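PDB 5HU7: putative polyketide synthase from Brevibacillus brevis, which probably catalyses dehydration of beta-hydroxyacyl intermediates carried on acyl carrier protein during trans-AT polyketide assembly, through the dehydratase domain studied here. Local coordinates for residues F50-Y55 and S211-L216; M58-V63 and Q205-P210. All coordinates share one frame; numbering follows the deposited sequence.

Interaction 1: F50-Y55 and S211-L216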
# COMPACT_ATOMS: atom_id res chain seq x y z
N PHE A 50 -13.34 7.18 18.84
CA PHE A 50 -12.15 7.55 18.06
C PHE A 50 -12.04 9.08 18.08
O PHE A 50 -13.06 9.73 17.92
CB PHE A 50 -12.30 7.07 16.60
CG PHE A 50 -11.03 7.13 15.77
CD1 PHE A 50 -9.99 6.24 16.00
CD2 PHE A 50 -10.95 7.94 14.66
CE1 PHE A 50 -8.86 6.24 15.21
CE2 PHE A 50 -9.84 7.90 13.82
CZ PHE A 50 -8.80 7.06 14.10
N PRO A 51 -10.86 9.68 18.31
CA PRO A 51 -10.79 11.15 18.35
C PRO A 51 -11.31 11.84 17.09
O PRO A 51 -11.05 11.37 15.99
CB PRO A 51 -9.31 11.43 18.59
CG PRO A 51 -8.74 10.20 19.08
CD PRO A 51 -9.55 9.06 18.59
N LEU A 52 -12.04 12.94 17.26
CA LEU A 52 -12.63 13.73 16.16
C LEU A 52 -11.61 14.12 15.05
O LEU A 52 -11.79 13.73 13.89
CB LEU A 52 -13.36 14.97 16.74
CG LEU A 52 -14.60 14.72 17.64
CD1 LEU A 52 -15.18 16.02 18.30
CD2 LEU A 52 -15.64 13.93 16.94
N ILE A 53 -10.54 14.83 15.41
CA ILE A 53 -9.46 15.20 14.47
C ILE A 53 -8.78 14.01 13.80
O ILE A 53 -8.24 14.15 12.70
CB ILE A 53 -8.40 16.12 15.12
CG1 ILE A 53 -7.84 15.46 16.45
CG2 ILE A 53 -9.00 17.52 15.32
CD1 ILE A 53 -6.64 16.06 16.99
N ALA A 54 -8.80 12.85 14.44
CA ALA A 54 -8.17 11.68 13.86
C ALA A 54 -8.87 11.27 12.56
O ALA A 54 -8.20 10.85 11.63
CB ALA A 54 -8.15 10.55 14.84
N TYR A 55 -10.20 11.51 12.46
CA TYR A 55 -10.96 11.22 11.25
C TYR A 55 -10.53 12.13 10.11
O TYR A 55 -10.47 11.69 8.97
CB TYR A 55 -12.46 11.45 11.49
CG TYR A 55 -13.12 10.46 12.43
CD1 TYR A 55 -13.48 9.19 11.99
CD2 TYR A 55 -13.51 10.85 13.70
CE1 TYR A 55 -14.21 8.32 12.81
CE2 TYR A 55 -14.21 9.98 14.53
CZ TYR A 55 -14.60 8.74 14.07
OH TYR A 55 -15.32 7.90 14.87
N SER A 211 -3.13 16.26 20.04
CA SER A 211 -3.68 16.85 21.26
C SER A 211 -4.53 18.10 21.03
O SER A 211 -5.04 18.64 22.00
CB SER A 211 -2.54 17.20 22.20
OG SER A 211 -1.58 16.16 22.28
N LEU A 212 -4.68 18.56 19.78
CA LEU A 212 -5.43 19.77 19.44
C LEU A 212 -6.90 19.80 19.93
O LEU A 212 -7.39 20.86 20.30
CB LEU A 212 -5.37 19.97 17.91
CG LEU A 212 -6.12 21.16 17.35
CD1 LEU A 212 -5.57 22.45 17.90
CD2 LEU A 212 -6.06 21.17 15.83
N LEU A 213 -7.59 18.67 19.91
CA LEU A 213 -9.00 18.58 20.35
C LEU A 213 -9.11 18.70 21.87
O LEU A 213 -10.09 19.25 22.38
CB LEU A 213 -9.58 17.23 19.87
CG LEU A 213 -11.05 16.91 20.21
CD1 LEU A 213 -11.99 17.86 19.48
CD2 LEU A 213 -11.35 15.41 19.91
N GLU A 214 -8.10 18.23 22.60
CA GLU A 214 -8.12 18.31 24.07
C GLU A 214 -7.98 19.78 24.55
O GLU A 214 -8.26 20.06 25.72
CB GLU A 214 -7.02 17.42 24.73
CG GLU A 214 -6.77 16.05 24.10
CD GLU A 214 -7.99 15.22 23.72
OE1 GLU A 214 -8.73 14.80 24.64
OE2 GLU A 214 -8.16 14.94 22.52
N SER A 215 -7.51 20.69 23.65
CA SER A 215 -7.31 22.11 23.92
C SER A 215 -8.46 22.96 23.42
O SER A 215 -8.82 23.95 24.06
CB SER A 215 -6.04 22.59 23.24
OG SER A 215 -4.93 21.80 23.63
N LEU A 216 -8.98 22.64 22.24
CA LEU A 216 -10.06 23.37 21.60
C LEU A 216 -11.39 23.15 22.27
O LEU A 216 -12.12 24.10 22.49
CB LEU A 216 -10.15 22.96 20.12
CG LEU A 216 -9.02 23.46 19.22
CD1 LEU A 216 -9.20 22.96 17.79
CD2 LEU A 216 -8.94 24.95 19.21
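L52 and I53 meet L212 and L213 beside two aromatic rings of the first segment, F50 and Y55. F50 presents its rim to Y55: CD2 of F50 stands 3.6 Å above the plane of the Y55 ring, over its centre. Seen from F50, CD2 of Y55 lies at the edge and in the plane of the ring. The edge of Y55 also has CA of L52 in its plane, while Y55 OH is hydrogen-bonded to the backbone N of L88.

The contact itself is aliphatic. L213 carries CG anti to its backbone N (chi1 -180°), which sends both methyls across to L52, and the two side chains meet at about a right angle. L213 CD2 rests 3.8 Å from L52 CB and 3.7 Å from the L52 backbone N, whereas L213 CD1 lies 3.9 Å from L52 CD1. I53 holds CG1 between the backbone N and the carbonyl carbon (chi1 54°), and this branch points CD1 at the other segment, 4.0 Å from the L213 backbone N and 4.2 Å from L212 CB. The backbones approach to 6.8 Å between CA of I53 and CA of L213.

The first turns of helices 52-65 and 212-227 thus pack together, one from each half of the double hotdog fold of this family. P51 fits the closing proline of the HxxxGxxxxP motif of the first half, and E214 seems to occupy the place where relatives carry an aspartate in the second. No hydrogen bond links the segments, so their fit rests on shape and on the removal of apolar surface from water, and it illustrates how branched aliphatic side chains can join two halves near such motifs without a hydrogen bond of their own.

Interaction 2: M58-V63 and Q205-P210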
# COMPACT_ATOMS: atom_id res chain seq x y z
N MET A 58 -6.74 11.20 9.12
CA MET A 58 -6.73 9.92 8.40
C MET A 58 -7.22 10.11 6.95
O MET A 58 -6.58 9.64 6.02
CB MET A 58 -7.60 8.87 9.12
CG MET A 58 -7.30 7.46 8.68
SD MET A 58 -8.47 6.19 9.24
CE MET A 58 -8.26 6.26 10.85
N ALA A 59 -8.34 10.80 6.77
CA ALA A 59 -8.91 11.10 5.45
C ALA A 59 -7.96 11.92 4.58
O ALA A 59 -7.82 11.64 3.39
CB ALA A 59 -10.20 11.86 5.63
N ARG A 60 -7.29 12.90 5.19
CA ARG A 60 -6.33 13.75 4.49
C ARG A 60 -5.11 12.96 4.06
O ARG A 60 -4.61 13.16 2.97
CB ARG A 60 -5.90 14.87 5.45
CG ARG A 60 -4.97 15.90 4.84
CD ARG A 60 -4.15 16.54 5.90
NE ARG A 60 -3.22 15.59 6.54
CZ ARG A 60 -2.04 15.20 6.06
NH1 ARG A 60 -1.61 15.67 4.89
NH2 ARG A 60 -1.28 14.35 6.74
N ALA A 61 -4.60 12.12 4.95
CA ALA A 61 -3.45 11.27 4.66
C ALA A 61 -3.75 10.32 3.47
O ALA A 61 -2.93 10.23 2.58
CB ALA A 61 -3.08 10.48 5.90
N ALA A 62 -4.95 9.71 3.41
CA ALA A 62 -5.39 8.82 2.32
C ALA A 62 -5.44 9.52 0.99
O ALA A 62 -4.95 8.99 -0.00
CB ALA A 62 -6.75 8.22 2.64
N VAL A 63 -6.07 10.67 0.97
CA VAL A 63 -6.19 11.50 -0.23
C VAL A 63 -4.80 11.92 -0.78
O VAL A 63 -4.56 11.80 -1.97
CB VAL A 63 -7.10 12.69 0.09
CG1 VAL A 63 -6.89 13.85 -0.85
CG2 VAL A 63 -8.55 12.23 0.08
N GLN A 205 4.78 13.77 9.32
CA GLN A 205 3.66 13.13 8.59
C GLN A 205 2.30 13.76 8.92
O GLN A 205 1.38 13.70 8.10
CB GLN A 205 3.64 11.62 8.87
CG GLN A 205 4.79 10.87 8.21
CD GLN A 205 4.98 9.48 8.76
OE1 GLN A 205 5.06 9.28 9.98
NE2 GLN A 205 5.14 8.49 7.89
N LEU A 206 2.19 14.47 10.05
CA LEU A 206 0.96 15.09 10.51
C LEU A 206 0.72 16.53 10.07
O LEU A 206 1.64 17.26 9.72
CB LEU A 206 0.94 15.02 12.04
CG LEU A 206 1.13 13.62 12.64
CD1 LEU A 206 0.91 13.63 14.16
CD2 LEU A 206 0.24 12.59 11.93
N VAL A 207 -0.55 16.89 10.00
CA VAL A 207 -1.03 18.25 9.79
C VAL A 207 -1.71 18.65 11.12
O VAL A 207 -1.34 19.66 11.73
CB VAL A 207 -1.95 18.37 8.55
CG1 VAL A 207 -2.74 19.68 8.54
CG2 VAL A 207 -1.12 18.24 7.27
N PHE A 208 -2.68 17.80 11.58
CA PHE A 208 -3.39 17.97 12.83
C PHE A 208 -2.62 17.30 13.94
O PHE A 208 -2.31 16.10 13.84
CB PHE A 208 -4.77 17.31 12.79
CG PHE A 208 -5.74 17.95 11.84
CD1 PHE A 208 -6.47 19.07 12.21
CD2 PHE A 208 -5.99 17.39 10.60
CE1 PHE A 208 -7.39 19.63 11.35
CE2 PHE A 208 -6.89 17.98 9.72
CZ PHE A 208 -7.58 19.09 10.10
N HIS A 209 -2.36 18.05 15.02
CA HIS A 209 -1.63 17.56 16.16
C HIS A 209 -2.55 16.60 16.93
O HIS A 209 -3.76 16.87 17.02
CB HIS A 209 -1.24 18.76 17.04
CG HIS A 209 -0.27 18.44 18.12
ND1 HIS A 209 -0.68 17.88 19.31
CD2 HIS A 209 1.07 18.62 18.15
CE1 HIS A 209 0.44 17.68 20.01
NE2 HIS A 209 1.49 18.21 19.39
N PRO A 210 -2.03 15.50 17.52
CA PRO A 210 -2.92 14.57 18.24
C PRO A 210 -3.60 15.12 19.50
O PRO A 210 -4.53 14.48 19.98
CB PRO A 210 -1.98 13.39 18.56
CG PRO A 210 -0.65 13.96 18.56
CD PRO A 210 -0.65 14.98 17.50
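R60 carries the contact of M58-V63 with V207 and Q205. Earlier in the segment, M58 turns to F50 and V99. R60 then extends from the helix with CG anti to the backbone N (chi1 -176°) and bends at chi3 (66°), a turn that lays the guanidinium against V207. V207 CG2 sits over the centre of one face, 3.3 Å above the plane of the R60 group, and is 3.4 Å from R60 CZ. At the edge, near that plane, Q205 O lies 3.1 Å from R60 NH2. The charge has its main partner in E57, whose OE2 forms a salt bridge with R60 NH2, while OE1 of E57 accepts the backbone N-H groups of V207 and F208. A leucine in place of R60 would probably leave the E57 carboxylate without its charged mate and would take away the flat group on which V207 CG2 rests. Further along, A62 and V63 face strand 95-105, and V63 also reaches strand 125-135. Helix 52-65 is thus packed on strands of the first hotdog half, while I249 of strand 241-249 touches both R60 and V207, placing the loop between helices 200-203 and 212-227 against helix and strand together.

In the fold
Both contacts use helix 52-65, interaction 1 at its beginning and interaction 2 farther along, with centres about 12 Å apart. Their partners follow one another without a break: 205-210 is the loop that leads into helix 212-227, whose first turn serves interaction 1. Along the chain the order is 50-55, 58-63, 205-210, 211-216, so interaction 2 is enclosed by interaction 1. The two also touch where I53 of interaction 1 packs on F208 of interaction 2. Interaction 1 is apolar and lies nearer the chain centre, whereas interaction 2 includes a buried charge. Together they fasten helix 52-65 of the first hotdog half to the 205-216 region of the second.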